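Local coordinates for protein aryl acylamidase (bacterium CSBL00001, PDB 4YJ6) that probably hydrolyses the amide bond of N-acylated aryl amines, as a member of the amidase signature family of hydrolases, at residues Lys210-Ala215 with Asp245-Ala250. Residues are numbered along the deposited sequence; the frame is centred on the assembly and turned at random.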
# COMPACT_ATOMS: atom_id res chain seq x y z
N LYS A 210 -7.99 9.09 -9.14
CA LYS A 210 -9.23 9.79 -9.44
C LYS A 210 -9.91 10.17 -8.13
O LYS A 210 -10.40 9.28 -7.40
CB LYS A 210 -10.15 8.89 -10.30
CG LYS A 210 -11.49 9.57 -10.62
CD LYS A 210 -12.43 8.77 -11.55
CE LYS A 210 -11.78 8.51 -12.92
NZ LYS A 210 -11.47 9.75 -13.74
N SER A 211 -9.89 11.46 -7.83
CA SER A 211 -10.60 12.01 -6.69
C SER A 211 -11.75 12.86 -7.21
O SER A 211 -11.52 13.91 -7.78
CB SER A 211 -9.66 12.89 -5.85
OG SER A 211 -8.70 12.08 -5.20
N ARG A 212 -12.98 12.39 -7.03
CA ARG A 212 -14.17 13.18 -7.41
C ARG A 212 -15.18 13.02 -6.28
O ARG A 212 -15.22 11.97 -5.64
CB ARG A 212 -14.77 12.69 -8.73
CG ARG A 212 -13.89 12.99 -9.99
CD ARG A 212 -13.64 14.48 -10.13
NE ARG A 212 -12.94 14.75 -11.39
CZ ARG A 212 -11.65 14.49 -11.59
NH1 ARG A 212 -10.91 13.96 -10.61
NH2 ARG A 212 -11.12 14.75 -12.77
N PRO A 213 -16.03 14.03 -6.06
CA PRO A 213 -16.23 15.20 -6.92
C PRO A 213 -15.21 16.30 -6.77
O PRO A 213 -15.27 17.24 -7.57
CB PRO A 213 -17.61 15.73 -6.47
CG PRO A 213 -17.75 15.27 -5.06
CD PRO A 213 -17.02 13.98 -4.96
N ASN A 214 -14.29 16.22 -5.81
CA ASN A 214 -13.33 17.29 -5.64
C ASN A 214 -11.90 16.84 -5.97
O ASN A 214 -11.27 16.14 -5.19
CB ASN A 214 -13.39 17.85 -4.21
CG ASN A 214 -12.51 19.05 -4.03
OD1 ASN A 214 -11.90 19.52 -4.99
ND2 ASN A 214 -12.42 19.54 -2.80
N ALA A 215 -11.38 17.25 -7.13
CA ALA A 215 -10.00 16.89 -7.54
C ALA A 215 -8.93 17.76 -6.87
O ALA A 215 -7.74 17.47 -6.96
CB ALA A 215 -9.87 16.97 -9.07
N ASP A 245 -3.07 10.56 -17.54
CA ASP A 245 -4.53 10.63 -17.61
C ASP A 245 -4.88 12.08 -17.33
O ASP A 245 -4.61 12.57 -16.21
CB ASP A 245 -5.14 9.72 -16.54
CG ASP A 245 -6.66 9.73 -16.56
OD1 ASP A 245 -7.25 10.69 -17.07
OD2 ASP A 245 -7.25 8.75 -16.08
N ARG A 246 -5.44 12.78 -18.33
CA ARG A 246 -5.70 14.20 -18.17
C ARG A 246 -6.63 14.50 -17.01
O ARG A 246 -6.63 15.62 -16.49
CB ARG A 246 -6.23 14.80 -19.50
CG ARG A 246 -7.64 14.24 -19.95
CD ARG A 246 -8.10 14.96 -21.25
NE ARG A 246 -7.09 14.74 -22.29
CZ ARG A 246 -7.03 13.67 -23.08
NH1 ARG A 246 -7.98 12.75 -23.08
NH2 ARG A 246 -5.99 13.55 -23.92
N ARG A 247 -7.42 13.51 -16.56
CA ARG A 247 -8.32 13.73 -15.43
C ARG A 247 -7.70 13.73 -14.04
O ARG A 247 -8.39 14.01 -13.06
CB ARG A 247 -9.53 12.79 -15.55
CG ARG A 247 -10.50 13.31 -16.64
CD ARG A 247 -11.79 12.56 -16.74
NE ARG A 247 -12.67 13.25 -17.66
CZ ARG A 247 -12.49 13.29 -18.97
NH1 ARG A 247 -11.45 12.61 -19.51
NH2 ARG A 247 -13.39 13.95 -19.73
N ASP A 248 -6.40 13.48 -13.93
CA ASP A 248 -5.73 13.59 -12.64
C ASP A 248 -4.86 14.83 -12.74
O ASP A 248 -3.99 14.92 -13.57
CB ASP A 248 -4.90 12.33 -12.35
CG ASP A 248 -4.02 12.46 -11.12
OD1 ASP A 248 -3.87 13.57 -10.57
OD2 ASP A 248 -3.42 11.44 -10.73
N PRO A 249 -5.17 15.85 -11.95
CA PRO A 249 -4.48 17.13 -12.16
C PRO A 249 -3.00 17.11 -11.76
O PRO A 249 -2.35 18.14 -11.91
CB PRO A 249 -5.23 18.09 -11.24
CG PRO A 249 -5.84 17.22 -10.16
CD PRO A 249 -6.19 15.91 -10.88
N ALA A 250 -2.49 16.02 -11.22
CA ALA A 250 -1.05 15.89 -11.03
C ALA A 250 -0.39 15.04 -12.11
O ALA A 250 0.81 14.84 -12.06
CB ALA A 250 -0.77 15.28 -9.65
O HOH W 1 -9.13 11.17 -12.32
O HOH W 2 -9.99 9.18 -16.20
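Arg212 reaches across to the main chain of Arg247 and makes the one direct hydrogen bond between residues 210-215 and 245-250. Its NH2 donates to Arg247 O over 2.8 Å, nearly straight at 171°, arriving in the carbonyl plane on a lone pair, while the acceptor lies almost exactly in the guanidinium plane. A second bond fixes the rotation of that plane: the chain bends at chi2 (-58°), turning the guanidinium back so that Arg212 NH1 can donate a hydrogen bond to Ser211 O at 2.9 Å, from above that carbonyl's plane.

Water carries the rest of the polar contact. Lys210, bent at chi3 and chi4, swings its ammonium toward Arg247 and donates to two waters. The two side chains lie side by side, pointing the same way, with Lys210 NZ beside CB and CD of Arg247. One water, 3.1 Å from Lys210 NZ, makes a weak bond to Arg247 O, which thus has a second donor besides Arg212. The other sits 2.9 Å from Lys210 NZ and donates to Asp245 OD2, linking opposite charges whose own atoms, Lys210 NZ and Asp245 OD2, stay 4.9 Å apart. Asp245 OD1 meanwhile accepts from Arg247 N in an Asx turn, within the type I turn from Asp245 to Asp248, so the same carboxylate serves both the water bridge and the fold of its loop.

Apolar contact is slight: Pro249 touches Ala215 through CG, 3.7 Å from Ala215 O and 4.2 Å from Ala215 CB.

All this lies at the protein surface. Asp248 OD2 accepts a hydrogen bond from the backbone N of Phe209, and Phe216, the residue after Ala215, is touched by the side chain of Pro249. The contact thereby joins the loop connecting strands 198-201 and 223-228 of the large mixed sheet to the loop that leads from helix 231-241 to strand 270-273 of that sheet.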